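PDB 5XYH: CbsA from Xanthomonas oryzae pv. oryzae, which probably releases cellobiose from the ends of cellulose chains, acting as a family 6 exoglucanase (1,4-beta-cellobiosidase) that degrades plant cell walls. Local coordinates for residues P46-L51 and G89-D94; I141-E146 and V188-D193; T297-W302 and W359-G364; I373-G378 and A403-T408. One frame throughout, in Å; residues are numbered along the deposited sequence.

Following the chain from the N terminus, interaction 1 pairs strand 49-51 with strand 86-92 and closes a partly helical excursion. Interaction 2 closes a mostly helical crossover further along the chain, joining 141-146 to 188-193. Because strands 86-92 and 140-145 are themselves neighbours, the two contacts belong to one run of parallel strands in the same sheet. Interaction 3 joins loops that follow strands 292-296 and 354-358. It reaches back to interaction 1, where Trp-50 NE1 and Gly-360 O are 2.8 Å apart, bringing late and early parts of the barrel together. Interaction 4 closes the last loop at the surface, about 20 Å from interaction 3 between centres. All four follow in series, neither nested nor crossed.

Interaction 1 of 4, residues P46-L51 and G89-D94; sequences PTYVWL and GLVIYD
Val-49 and Leu-51 are stitched to Gly-89 and Val-91 by the alternating backbone bonds of a parallel strand pair. Val-49 N donates to Gly-89 O (2.9 Å), Val-91 N to Val-49 O (2.9 Å), and Leu-51 N to Val-91 O (3.0 Å).

CH-pi contacts add to this. Gly-89 CA sits over the centre of the Tyr-48 ring, 3.3 Å from the centroid; the bare CA lies 3.2 Å above the ring plane. Val-91 CG2 lies 3.6 Å from the centroid of the five-membered ring of Trp-50, almost on its normal, while Val-91 CG1 covers CE3 on the six-membered part.

The aromatic pair is T-shaped. Trp-50 turns its CE3-CZ3 edge to the face of Tyr-93, planes at 85°, and Trp-50 CE3 comes 3.5 Å from Tyr-93 CD2. Tyr-93 CG is anti to its backbone N (chi1 -173°), which carries the ring to that edge. Both polar tips are held elsewhere: Trp-50 NE1 bonds Gly-360 O and Tyr-93 OH bonds Asp-99.

Val-49, Leu-51, Leu-90 and Ile-92 line the other face, where helices 69-79 and 113-131 pack. The two strands are a neighbouring parallel pair in the family 6 alpha/beta barrel, and strand 140-145 continues the sheet beyond strand 86-92.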
loop_
_atom_site.group_PDB
_atom_site.type_symbol
_atom_site.label_atom_id
_atom_site.label_comp_id
_atom_site.label_asym_id
_atom_site.label_seq_id
_atom_site.Cartn_x
_atom_site.Cartn_y
_atom_site.Cartn_z
ATOM N N PRO A 46 -7.283 -12.513 4.220
ATOM C CA PRO A 46 -6.221 -11.883 5.016
ATOM C C PRO A 46 -6.070 -10.414 4.661
ATOM O O PRO A 46 -6.143 -10.042 3.490
ATOM C CB PRO A 46 -4.963 -12.668 4.624
ATOM C CG PRO A 46 -5.449 -13.959 4.082
ATOM C CD PRO A 46 -6.811 -13.700 3.481
ATOM N N THR A 47 -5.822 -9.589 5.684
ATOM C CA THR A 47 -5.530 -8.167 5.521
ATOM C C THR A 47 -4.313 -7.806 6.362
ATOM O O THR A 47 -4.066 -8.406 7.407
ATOM C CB THR A 47 -6.727 -7.266 5.932
ATOM O OG1 THR A 47 -7.156 -7.614 7.253
ATOM C CG2 THR A 47 -7.899 -7.423 4.960
ATOM N N TYR A 48 -3.539 -6.828 5.892
ATOM C CA TYR A 48 -2.301 -6.474 6.572
ATOM C C TYR A 48 -2.583 -5.604 7.798
ATOM O O TYR A 48 -3.542 -4.827 7.830
ATOM C CB TYR A 48 -1.344 -5.774 5.595
ATOM C CG TYR A 48 -0.466 -6.777 4.883
ATOM C CD1 TYR A 48 -1.038 -7.830 4.181
ATOM C CD2 TYR A 48 0.934 -6.706 4.944
ATOM C CE1 TYR A 48 -0.267 -8.780 3.549
ATOM C CE2 TYR A 48 1.719 -7.663 4.304
ATOM C CZ TYR A 48 1.101 -8.694 3.616
ATOM O OH TYR A 48 1.820 -9.675 2.978
ATOM N N VAL A 49 -1.750 -5.771 8.828
ATOM C CA VAL A 49 -1.875 -5.033 10.087
ATOM C C VAL A 49 -0.914 -3.850 10.069
ATOM O O VAL A 49 0.305 -4.041 10.038
ATOM C CB VAL A 49 -1.572 -5.936 11.292
ATOM C CG1 VAL A 49 -1.511 -5.099 12.561
ATOM C CG2 VAL A 49 -2.598 -7.055 11.405
ATOM N N TRP A 50 -1.446 -2.629 10.136
ATOM C CA TRP A 50 -0.621 -1.425 10.080
ATOM C C TRP A 50 -0.101 -1.105 11.473
ATOM O O TRP A 50 -0.889 -0.834 12.385
ATOM C CB TRP A 50 -1.410 -0.235 9.524
ATOM C CG TRP A 50 -1.638 -0.378 8.069
ATOM C CD1 TRP A 50 -2.408 -1.324 7.461
ATOM C CD2 TRP A 50 -1.083 0.430 7.022
ATOM N NE1 TRP A 50 -2.368 -1.159 6.102
ATOM C CE2 TRP A 50 -1.559 -0.093 5.803
ATOM C CE3 TRP A 50 -0.232 1.539 6.996
ATOM C CZ2 TRP A 50 -1.209 0.449 4.570
ATOM C CZ3 TRP A 50 0.107 2.086 5.766
ATOM C CH2 TRP A 50 -0.381 1.540 4.572
ATOM N N LEU A 51 1.219 -1.156 11.642
ATOM C CA LEU A 51 1.855 -0.667 12.868
ATOM C C LEU A 51 2.226 0.800 12.657
ATOM O O LEU A 51 3.383 1.159 12.433
ATOM C CB LEU A 51 3.072 -1.513 13.215
ATOM C CG LEU A 51 2.783 -2.997 13.443
ATOM C CD1 LEU A 51 4.082 -3.773 13.638
ATOM C CD2 LEU A 51 1.842 -3.200 14.626
ATOM N N GLY A 89 0.781 -10.568 7.754
ATOM C CA GLY A 89 1.120 -9.335 7.066
ATOM C C GLY A 89 1.181 -8.147 8.006
ATOM O O GLY A 89 0.212 -7.852 8.714
ATOM N N LEU A 90 2.322 -7.448 7.984
ATOM C CA LEU A 90 2.563 -6.269 8.801
ATOM C C LEU A 90 3.024 -5.127 7.911
ATOM O O LEU A 90 3.732 -5.336 6.921
ATOM C CB LEU A 90 3.634 -6.504 9.875
ATOM C CG LEU A 90 3.396 -7.581 10.941
ATOM C CD1 LEU A 90 4.598 -7.688 11.883
ATOM C CD2 LEU A 90 2.114 -7.334 11.738
ATOM N N VAL A 91 2.618 -3.918 8.279
ATOM C CA VAL A 91 3.073 -2.697 7.631
ATOM C C VAL A 91 3.935 -1.956 8.645
ATOM O O VAL A 91 3.446 -1.527 9.697
ATOM C CB VAL A 91 1.900 -1.841 7.150
ATOM C CG1 VAL A 91 2.423 -0.686 6.331
ATOM C CG2 VAL A 91 0.934 -2.695 6.324
ATOM N N ILE A 92 5.228 -1.861 8.350
ATOM C CA ILE A 92 6.189 -1.118 9.159
ATOM C C ILE A 92 6.081 0.347 8.738
ATOM O O ILE A 92 6.465 0.705 7.623
ATOM C CB ILE A 92 7.618 -1.655 8.954
ATOM C CG1 ILE A 92 7.684 -3.175 9.216
ATOM C CG2 ILE A 92 8.650 -0.869 9.806
ATOM C CD1 ILE A 92 7.199 -3.610 10.622
ATOM N N TYR A 93 5.559 1.207 9.625
ATOM C CA TYR A 93 5.098 2.523 9.173
ATOM C C TYR A 93 5.171 3.537 10.322
ATOM O O TYR A 93 4.161 4.036 10.814
ATOM C CB TYR A 93 3.674 2.406 8.621
ATOM C CG TYR A 93 3.078 3.632 7.945
ATOM C CD1 TYR A 93 3.759 4.305 6.943
ATOM C CD2 TYR A 93 1.800 4.073 8.282
ATOM C CE1 TYR A 93 3.204 5.413 6.303
ATOM C CE2 TYR A 93 1.239 5.170 7.658
ATOM C CZ TYR A 93 1.954 5.842 6.667
ATOM O OH TYR A 93 1.399 6.940 6.040
ATOM N N ASP A 94 6.392 3.880 10.752
ATOM C CA ASP A 94 6.558 4.959 11.725
ATOM C C ASP A 94 7.822 5.782 11.469
ATOM O O ASP A 94 8.441 6.280 12.415
ATOM C CB ASP A 94 6.578 4.411 13.160
ATOM C CG ASP A 94 6.128 5.451 14.190
ATOM O OD1 ASP A 94 5.500 6.462 13.794
ATOM O OD2 ASP A 94 6.413 5.258 15.388
#

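Interaction 2 of 4, residues I141-E146 and V188-D193; sequences IVNIIE and VYNYMD
Asn-143 and Asn-190 run side by side from neighbouring parallel strands, their amides nearly coplanar. Asn-143 is worth following outward. Its CB lies 3.5 Å from Asn-190 OD1 and is also close to Tyr-189 O. CG then sits 3.7 Å from the same OD1. With CG anti to the carbonyl carbon (chi1 -70°), the amide extends alongside its partner, and at the tip ND2 donates to Asn-190 OD1 at 3.0 Å. That bond is almost straight, and the acceptor lies in the plane of the Asn-143 amide. Val-188 CG1 crowds the same nitrogen at 3.2 Å.

Beneath this rung the backbone ladder runs through Tyr-189 N to Ile-141 O, Asn-143 N to Tyr-189 O, Tyr-191 N to Asn-143 O and Ile-145 N to Tyr-191 O. It fades at the end, where Asp-193 N reaches Ile-145 O only weakly, at 3.4 Å; a water lies close to both Ile-145 O and Asp-193 O there.

The helical crossover between the strands makes this a beta-alpha-beta unit. Helix 170-183 covers the Asn-143, Asn-190 and Met-192 face through Leu-182 and Ile-175, while strands 86-92 and 229-232 flank the pair on its two outer edges.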
loop_
_atom_site.group_PDB
_atom_site.type_symbol
_atom_site.label_atom_id
_atom_site.label_comp_id
_atom_site.label_asym_id
_atom_site.label_seq_id
_atom_site.Cartn_x
_atom_site.Cartn_y
_atom_site.Cartn_z
ATOM N N ILE A 141 6.460 -14.012 8.788
ATOM C CA ILE A 141 6.110 -12.609 8.941
ATOM C C ILE A 141 6.487 -11.898 7.645
ATOM O O ILE A 141 7.633 -11.979 7.203
ATOM C CB ILE A 141 6.828 -11.987 10.150
ATOM C CG1 ILE A 141 6.684 -12.884 11.390
ATOM C CG2 ILE A 141 6.284 -10.591 10.444
ATOM C CD1 ILE A 141 5.229 -13.102 11.797
ATOM N N VAL A 142 5.527 -11.215 7.025
ATOM C CA VAL A 142 5.753 -10.533 5.748
ATOM C C VAL A 142 5.544 -9.048 5.982
ATOM O O VAL A 142 4.416 -8.605 6.246
ATOM C CB VAL A 142 4.829 -11.039 4.631
ATOM C CG1 VAL A 142 5.084 -10.244 3.348
ATOM C CG2 VAL A 142 5.019 -12.535 4.388
ATOM N N ASN A 143 6.621 -8.279 5.858
ATOM C CA ASN A 143 6.623 -6.852 6.163
ATOM C C ASN A 143 6.505 -6.005 4.897
ATOM O O ASN A 143 7.259 -6.200 3.934
ATOM C CB ASN A 143 7.905 -6.473 6.904
ATOM C CG ASN A 143 7.949 -7.013 8.308
ATOM O OD1 ASN A 143 6.927 -7.076 9.002
ATOM N ND2 ASN A 143 9.140 -7.418 8.745
ATOM N N ILE A 144 5.574 -5.054 4.914
ATOM C CA ILE A 144 5.592 -3.934 3.987
ATOM C C ILE A 144 6.435 -2.841 4.631
ATOM O O ILE A 144 6.058 -2.282 5.667
ATOM C CB ILE A 144 4.176 -3.435 3.668
ATOM C CG1 ILE A 144 3.395 -4.551 2.955
ATOM C CG2 ILE A 144 4.243 -2.151 2.821
ATOM C CD1 ILE A 144 1.921 -4.245 2.712
ATOM N N ILE A 145 7.575 -2.532 4.023
ATOM C CA ILE A 145 8.575 -1.664 4.638
ATOM C C ILE A 145 8.300 -0.203 4.270
ATOM O O ILE A 145 8.526 0.216 3.129
ATOM C CB ILE A 145 9.995 -2.070 4.231
ATOM C CG1 ILE A 145 10.298 -3.499 4.707
ATOM C CG2 ILE A 145 11.002 -1.059 4.798
ATOM C CD1 ILE A 145 10.335 -3.667 6.226
ATOM N N GLU A 146 7.831 0.570 5.258
ATOM C CA GLU A 146 7.634 2.023 5.279
ATOM C C GLU A 146 7.055 2.573 3.982
ATOM O O GLU A 146 7.769 3.212 3.193
ATOM C CB GLU A 146 8.948 2.727 5.627
ATOM C CG GLU A 146 9.437 2.470 7.070
ATOM C CD GLU A 146 8.543 3.091 8.139
ATOM O OE1 GLU A 146 7.723 3.986 7.805
ATOM O OE2 GLU A 146 8.672 2.679 9.321
ATOM N N VAL A 188 11.189 -13.906 8.861
ATOM C CA VAL A 188 10.658 -12.590 8.519
ATOM C C VAL A 188 11.053 -12.261 7.084
ATOM O O VAL A 188 12.220 -12.421 6.701
ATOM C CB VAL A 188 11.157 -11.517 9.500
ATOM C CG1 VAL A 188 10.802 -10.126 9.006
ATOM C CG2 VAL A 188 10.560 -11.766 10.901
ATOM N N TYR A 189 10.084 -11.795 6.296
ATOM C CA TYR A 189 10.272 -11.474 4.887
ATOM C C TYR A 189 9.969 -9.998 4.690
ATOM O O TYR A 189 8.958 -9.505 5.197
ATOM C CB TYR A 189 9.365 -12.341 4.004
ATOM C CG TYR A 189 9.676 -13.824 4.161
ATOM C CD1 TYR A 189 9.253 -14.523 5.288
ATOM C CD2 TYR A 189 10.410 -14.506 3.210
ATOM C CE1 TYR A 189 9.566 -15.853 5.464
ATOM C CE2 TYR A 189 10.719 -15.857 3.371
ATOM C CZ TYR A 189 10.282 -16.519 4.498
ATOM O OH TYR A 189 10.581 -17.850 4.668
ATOM N N ASN A 190 10.847 -9.291 3.979
ATOM C CA ASN A 190 10.757 -7.838 3.865
ATOM C C ASN A 190 10.545 -7.439 2.416
ATOM O O ASN A 190 11.375 -7.754 1.559
ATOM C CB ASN A 190 12.015 -7.154 4.398
ATOM C CG ASN A 190 12.227 -7.397 5.870
ATOM O OD1 ASN A 190 11.293 -7.313 6.673
ATOM N ND2 ASN A 190 13.470 -7.710 6.242
ATOM N N TYR A 191 9.466 -6.699 2.157
ATOM C CA TYR A 191 9.179 -6.155 0.833
ATOM C C TYR A 191 9.197 -4.630 0.889
ATOM O O TYR A 191 8.421 -4.018 1.633
ATOM C CB TYR A 191 7.840 -6.674 0.314
ATOM C CG TYR A 191 7.892 -8.152 -0.051
ATOM C CD1 TYR A 191 7.743 -9.129 0.931
ATOM C CD2 TYR A 191 8.102 -8.563 -1.370
ATOM C CE1 TYR A 191 7.796 -10.467 0.610
ATOM C CE2 TYR A 191 8.147 -9.909 -1.700
ATOM C CZ TYR A 191 7.990 -10.853 -0.702
ATOM O OH TYR A 191 8.022 -12.196 -1.006
ATOM N N MET A 192 10.081 -4.030 0.095
ATOM C CA MET A 192 10.253 -2.585 0.047
ATOM C C MET A 192 9.080 -1.928 -0.686
ATOM O O MET A 192 8.807 -2.252 -1.846
ATOM C CB MET A 192 11.564 -2.254 -0.669
ATOM C CG MET A 192 12.820 -2.711 0.038
ATOM S SD MET A 192 13.057 -1.849 1.584
ATOM C CE MET A 192 13.259 -0.169 1.008
ATOM N N ASP A 193 8.402 -0.987 -0.029
ATOM C CA ASP A 193 7.369 -0.213 -0.700
ATOM C C ASP A 193 8.003 0.663 -1.770
ATOM O O ASP A 193 9.012 1.326 -1.518
ATOM C CB ASP A 193 6.610 0.668 0.286
ATOM C CG ASP A 193 5.484 1.443 -0.388
ATOM O OD1 ASP A 193 4.369 0.886 -0.482
ATOM O OD2 ASP A 193 5.727 2.585 -0.852
HETATM O O HOH W 1 10.039 1.907 1.091
HETATM O O HOH W 2 8.049 4.021 0.203
#

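Interaction 3 of 4, residues T297-W302 and W359-G364; sequences TGRNGW and WGKGGG
Gly-298 lies against the indole of Trp-359 where two loops leave the C-terminal ends of adjacent parallel strands, 292-296 and 354-358, of the family 6 alpha/beta barrel. In such barrels this is the end where the active site forms.

The main contact is CH-pi: Gly-298 CA stands 3.6 Å from the centroid of the five-membered ring of Trp-359, over one face and nearest CD1. At the edge of that ring, in its plane, lies Thr-297 OG1, 3.8 Å from Trp-359 CD1. Thr-297 OG1 and Trp-359 NE1 are both hydrogen-bonded to Met-344 O.

Packing of a cation against an aliphatic chain comes next. Lys-361 CG lies over the centre of the Arg-299 guanidinium, 4.1 Å from CZ, and the Lys-361 chain bends at chi2 (129°) as it passes. The two charges stay apart, Arg-299 NH1 and Lys-361 NZ being 4.9 Å from each other. Lys-361 NZ bonds Ser-366 O, while Arg-299 NH2 bonds Ala-235 O and forms a salt bridge with Asp-367.

Two waters bridge the loops, the first between backbones and the second from side chain to backbone. One donates to Gly-298 O and accepts from Gly-363 N, resting over the Trp-359 ring. The other lies in the guanidinium plane and accepts from Arg-299 NH1 and from Gly-364 N, each at 2.9 Å.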
loop_
_atom_site.group_PDB
_atom_site.type_symbol
_atom_site.label_atom_id
_atom_site.label_comp_id
_atom_site.label_asym_id
_atom_site.label_seq_id
_atom_site.Cartn_x
_atom_site.Cartn_y
_atom_site.Cartn_z
ATOM N N THR A 297 -3.966 -5.163 -3.918
ATOM C CA THR A 297 -5.167 -5.187 -4.741
ATOM C C THR A 297 -6.435 -5.023 -3.914
ATOM O O THR A 297 -7.521 -5.400 -4.365
ATOM C CB THR A 297 -5.233 -6.486 -5.547
ATOM O OG1 THR A 297 -5.260 -7.607 -4.646
ATOM C CG2 THR A 297 -4.015 -6.602 -6.477
ATOM N N GLY A 298 -6.322 -4.468 -2.708
ATOM C CA GLY A 298 -7.481 -4.369 -1.844
ATOM C C GLY A 298 -8.550 -3.412 -2.336
ATOM O O GLY A 298 -9.733 -3.595 -2.028
ATOM N N ARG A 299 -8.164 -2.390 -3.101
ATOM C CA ARG A 299 -9.118 -1.338 -3.449
ATOM C C ARG A 299 -8.958 -0.852 -4.886
ATOM O O ARG A 299 -9.337 0.282 -5.203
ATOM C CB ARG A 299 -8.997 -0.147 -2.496
ATOM C CG ARG A 299 -9.405 -0.465 -1.053
ATOM C CD ARG A 299 -9.418 0.785 -0.131
ATOM N NE ARG A 299 -8.166 1.536 -0.162
ATOM C CZ ARG A 299 -7.921 2.618 0.582
ATOM N NH1 ARG A 299 -8.843 3.090 1.425
ATOM N NH2 ARG A 299 -6.761 3.251 0.476
ATOM N N ASN A 300 -8.443 -1.696 -5.780
ATOM C CA ASN A 300 -8.087 -1.250 -7.123
ATOM C C ASN A 300 -8.863 -1.989 -8.215
ATOM O O ASN A 300 -8.418 -2.029 -9.367
ATOM C CB ASN A 300 -6.574 -1.384 -7.334
ATOM C CG ASN A 300 -6.127 -2.821 -7.603
ATOM O OD1 ASN A 300 -6.764 -3.767 -7.171
ATOM N ND2 ASN A 300 -5.000 -2.980 -8.321
ATOM N N GLY A 301 -10.023 -2.551 -7.886
ATOM C CA GLY A 301 -10.754 -3.346 -8.864
ATOM C C GLY A 301 -11.443 -2.513 -9.933
ATOM O O GLY A 301 -11.504 -2.921 -11.099
ATOM N N TRP A 302 -11.994 -1.354 -9.553
ATOM C CA TRP A 302 -12.715 -0.468 -10.479
ATOM C C TRP A 302 -13.808 -1.206 -11.264
ATOM O O TRP A 302 -13.925 -1.091 -12.489
ATOM C CB TRP A 302 -11.735 0.239 -11.417
ATOM C CG TRP A 302 -10.930 1.272 -10.678
ATOM C CD1 TRP A 302 -9.627 1.180 -10.303
ATOM C CD2 TRP A 302 -11.403 2.538 -10.198
ATOM N NE1 TRP A 302 -9.246 2.317 -9.621
ATOM C CE2 TRP A 302 -10.324 3.166 -9.547
ATOM C CE3 TRP A 302 -12.632 3.203 -10.269
ATOM C CZ2 TRP A 302 -10.436 4.430 -8.954
ATOM C CZ3 TRP A 302 -12.742 4.464 -9.688
ATOM C CH2 TRP A 302 -11.653 5.062 -9.037
ATOM N N TRP A 359 -3.865 -7.737 0.277
ATOM C CA TRP A 359 -4.693 -6.606 0.693
ATOM C C TRP A 359 -3.859 -5.853 1.717
ATOM O O TRP A 359 -3.933 -6.107 2.923
ATOM C CB TRP A 359 -6.036 -7.065 1.248
ATOM C CG TRP A 359 -6.978 -7.483 0.179
ATOM C CD1 TRP A 359 -6.697 -7.634 -1.152
ATOM C CD2 TRP A 359 -8.369 -7.774 0.330
ATOM N NE1 TRP A 359 -7.822 -8.009 -1.828
ATOM C CE2 TRP A 359 -8.864 -8.116 -0.943
ATOM C CE3 TRP A 359 -9.244 -7.795 1.423
ATOM C CZ2 TRP A 359 -10.204 -8.466 -1.159
ATOM C CZ3 TRP A 359 -10.578 -8.150 1.210
ATOM C CH2 TRP A 359 -11.041 -8.477 -0.068
ATOM N N GLY A 360 -3.011 -4.955 1.209
ATOM C CA GLY A 360 -2.166 -4.159 2.082
ATOM C C GLY A 360 -2.974 -3.266 2.994
ATOM O O GLY A 360 -2.735 -3.202 4.199
ATOM N N LYS A 361 -3.946 -2.564 2.436
ATOM C CA LYS A 361 -4.888 -1.800 3.233
ATOM C C LYS A 361 -6.264 -2.421 3.068
ATOM O O LYS A 361 -6.803 -2.448 1.956
ATOM C CB LYS A 361 -4.903 -0.331 2.818
ATOM C CG LYS A 361 -5.998 0.460 3.518
ATOM C CD LYS A 361 -5.451 1.719 4.157
ATOM C CE LYS A 361 -6.592 2.547 4.760
ATOM N NZ LYS A 361 -6.048 3.754 5.426
ATOM N N GLY A 362 -6.828 -2.911 4.170
ATOM C CA GLY A 362 -8.161 -3.495 4.153
ATOM C C GLY A 362 -9.240 -2.507 3.762
ATOM O O GLY A 362 -9.376 -1.447 4.387
ATOM N N GLY A 363 -10.001 -2.833 2.714
ATOM C CA GLY A 363 -11.030 -1.950 2.203
ATOM C C GLY A 363 -12.048 -1.632 3.276
ATOM O O GLY A 363 -12.505 -2.541 3.974
ATOM N N GLY A 364 -12.398 -0.352 3.428
ATOM C CA GLY A 364 -13.332 0.105 4.445
ATOM C C GLY A 364 -12.706 1.028 5.474
ATOM O O GLY A 364 -13.415 1.835 6.090
HETATM O O HOH W 3 -10.263 -4.851 0.474
HETATM O O HOH W 4 -11.387 2.162 2.427
#

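Interaction 4 of 4, residues I373-G378 and A403-T408; sequences IPNKQG and APIAGT
Ile-405 and Asn-375 meet through first torsions of the same, less common kind: Ile-405 CG1 (chi1 68°) and Asn-375 CG (chi1 72°) each stand between their own backbone N and carbonyl carbon. The extended end of Ile-405 thus reaches across to segment 373-378, where CD1 lies 3.7 Å from Asn-375 CB and 3.8 Å from Gln-377 OE1. Its other branch, CG2, packs 3.8 Å from Ile-373 CB. Ile-373 in turn sends its straight chain past Ile-405, placing CD1 3.6 Å from Ala-403 O and close to Pro-404 CA. Ile-405 alone thus touches three residues of 373-378: Ile-373, Asn-375 and Gln-377.

Hydrogen bonds within each segment hold its local shape. The Asn-375 amide spans its own segment: ND2 donates to Ile-373 O at 2.9 Å, with the acceptor in the amide plane, and OD1 accepts from Gln-377 N at 2.9 Å, forming an Asx turn. With both ends tied, the amide is held in rotation beside Ile-405. Across from it, residues 405-408 make a type II beta turn in which Ile-405 O is gripped twice by Thr-408, through N at 3.2 Å and through OG1 at 2.8 Å. Gly-407 takes the positive phi of the third turn position.

The contact is surface packing between two parts of the long irregular segment that follows strand 354-358. Asn-375 ND2 also bonds the backbone O of Lys-379, whose NZ bonds both Gln-377 OE1 and Ala-406 O and so ties the two segments together. Pro-404 rests on Phe-410, and helix 411-419 begins just after the 403-408 loop.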
loop_
_atom_site.group_PDB
_atom_site.type_symbol
_atom_site.label_atom_id
_atom_site.label_comp_id
_atom_site.label_asym_id
_atom_site.label_seq_id
_atom_site.Cartn_x
_atom_site.Cartn_y
_atom_site.Cartn_z
ATOM N N ILE A 373 -11.597 16.275 13.046
ATOM C CA ILE A 373 -12.505 15.641 13.997
ATOM C C ILE A 373 -11.772 15.484 15.322
ATOM O O ILE A 373 -10.645 14.972 15.332
ATOM C CB ILE A 373 -12.980 14.269 13.488
ATOM C CG1 ILE A 373 -13.676 14.420 12.126
ATOM C CG2 ILE A 373 -13.844 13.590 14.532
ATOM C CD1 ILE A 373 -14.172 13.097 11.522
ATOM N N PRO A 374 -12.359 15.895 16.449
ATOM C CA PRO A 374 -11.689 15.673 17.739
ATOM C C PRO A 374 -11.417 14.192 17.935
ATOM O O PRO A 374 -12.288 13.348 17.697
ATOM C CB PRO A 374 -12.683 16.220 18.776
ATOM C CG PRO A 374 -13.948 16.460 18.050
ATOM C CD PRO A 374 -13.619 16.643 16.595
ATOM N N ASN A 375 -10.180 13.885 18.312
ATOM C CA ASN A 375 -9.756 12.515 18.533
ATOM C C ASN A 375 -8.522 12.539 19.415
ATOM O O ASN A 375 -7.826 13.555 19.518
ATOM C CB ASN A 375 -9.476 11.784 17.214
ATOM C CG ASN A 375 -8.205 12.258 16.542
ATOM O OD1 ASN A 375 -7.138 11.668 16.724
ATOM N ND2 ASN A 375 -8.307 13.338 15.762
ATOM N N LYS A 376 -8.258 11.406 20.061
ATOM C CA LYS A 376 -7.112 11.309 20.952
ATOM C C LYS A 376 -5.924 10.597 20.323
ATOM O O LYS A 376 -4.976 10.269 21.036
ATOM C CB LYS A 376 -7.511 10.614 22.256
ATOM C CG LYS A 376 -8.649 11.325 22.974
ATOM C CD LYS A 376 -8.249 12.739 23.398
ATOM C CE LYS A 376 -7.341 12.687 24.619
ATOM N NZ LYS A 376 -7.981 11.888 25.704
ATOM N N GLN A 377 -5.928 10.380 19.008
ATOM C CA GLN A 377 -4.805 9.730 18.341
ATOM C C GLN A 377 -3.937 10.695 17.559
ATOM O O GLN A 377 -3.010 10.258 16.872
ATOM C CB GLN A 377 -5.299 8.638 17.406
ATOM C CG GLN A 377 -6.017 7.508 18.095
ATOM C CD GLN A 377 -6.355 6.416 17.115
ATOM O OE1 GLN A 377 -7.162 6.614 16.184
ATOM N NE2 GLN A 377 -5.710 5.259 17.280
ATOM N N GLY A 378 -4.211 11.990 17.631
ATOM C CA GLY A 378 -3.410 12.937 16.881
ATOM C C GLY A 378 -3.584 12.831 15.387
ATOM O O GLY A 378 -2.620 13.039 14.636
ATOM N N ALA A 403 -16.119 11.659 5.976
ATOM C CA ALA A 403 -15.171 10.582 6.251
ATOM C C ALA A 403 -14.626 10.679 7.680
ATOM O O ALA A 403 -14.353 11.785 8.168
ATOM C CB ALA A 403 -14.010 10.633 5.266
ATOM N N PRO A 404 -14.455 9.552 8.371
ATOM C CA PRO A 404 -13.898 9.567 9.728
ATOM C C PRO A 404 -12.372 9.587 9.688
ATOM O O PRO A 404 -11.750 9.537 8.623
ATOM C CB PRO A 404 -14.416 8.256 10.319
ATOM C CG PRO A 404 -14.403 7.335 9.146
ATOM C CD PRO A 404 -14.806 8.179 7.950
ATOM N N ILE A 405 -11.765 9.635 10.876
ATOM C CA ILE A 405 -10.319 9.830 10.918
ATOM C C ILE A 405 -9.594 8.618 10.323
ATOM O O ILE A 405 -10.108 7.490 10.273
ATOM C CB ILE A 405 -9.821 10.122 12.344
ATOM C CG1 ILE A 405 -9.969 8.895 13.241
ATOM C CG2 ILE A 405 -10.555 11.343 12.937
ATOM C CD1 ILE A 405 -9.629 9.120 14.704
ATOM N N ALA A 406 -8.362 8.869 9.894
ATOM C CA ALA A 406 -7.518 7.871 9.249
ATOM C C ALA A 406 -7.431 6.591 10.067
ATOM O O ALA A 406 -7.207 6.631 11.277
ATOM C CB ALA A 406 -6.113 8.455 9.048
ATOM N N GLY A 407 -7.590 5.456 9.387
ATOM C CA GLY A 407 -7.436 4.151 10.004
ATOM C C GLY A 407 -8.622 3.656 10.804
ATOM O O GLY A 407 -8.496 2.641 11.500
ATOM N N THR A 408 -9.763 4.337 10.746
ATOM C CA THR A 408 -10.999 3.875 11.371
ATOM C C THR A 408 -12.065 3.641 10.301
ATOM O O THR A 408 -11.948 4.095 9.159
ATOM C CB THR A 408 -11.509 4.876 12.421
ATOM O OG1 THR A 408 -12.012 6.045 11.769
ATOM C CG2 THR A 408 -10.381 5.279 13.336
#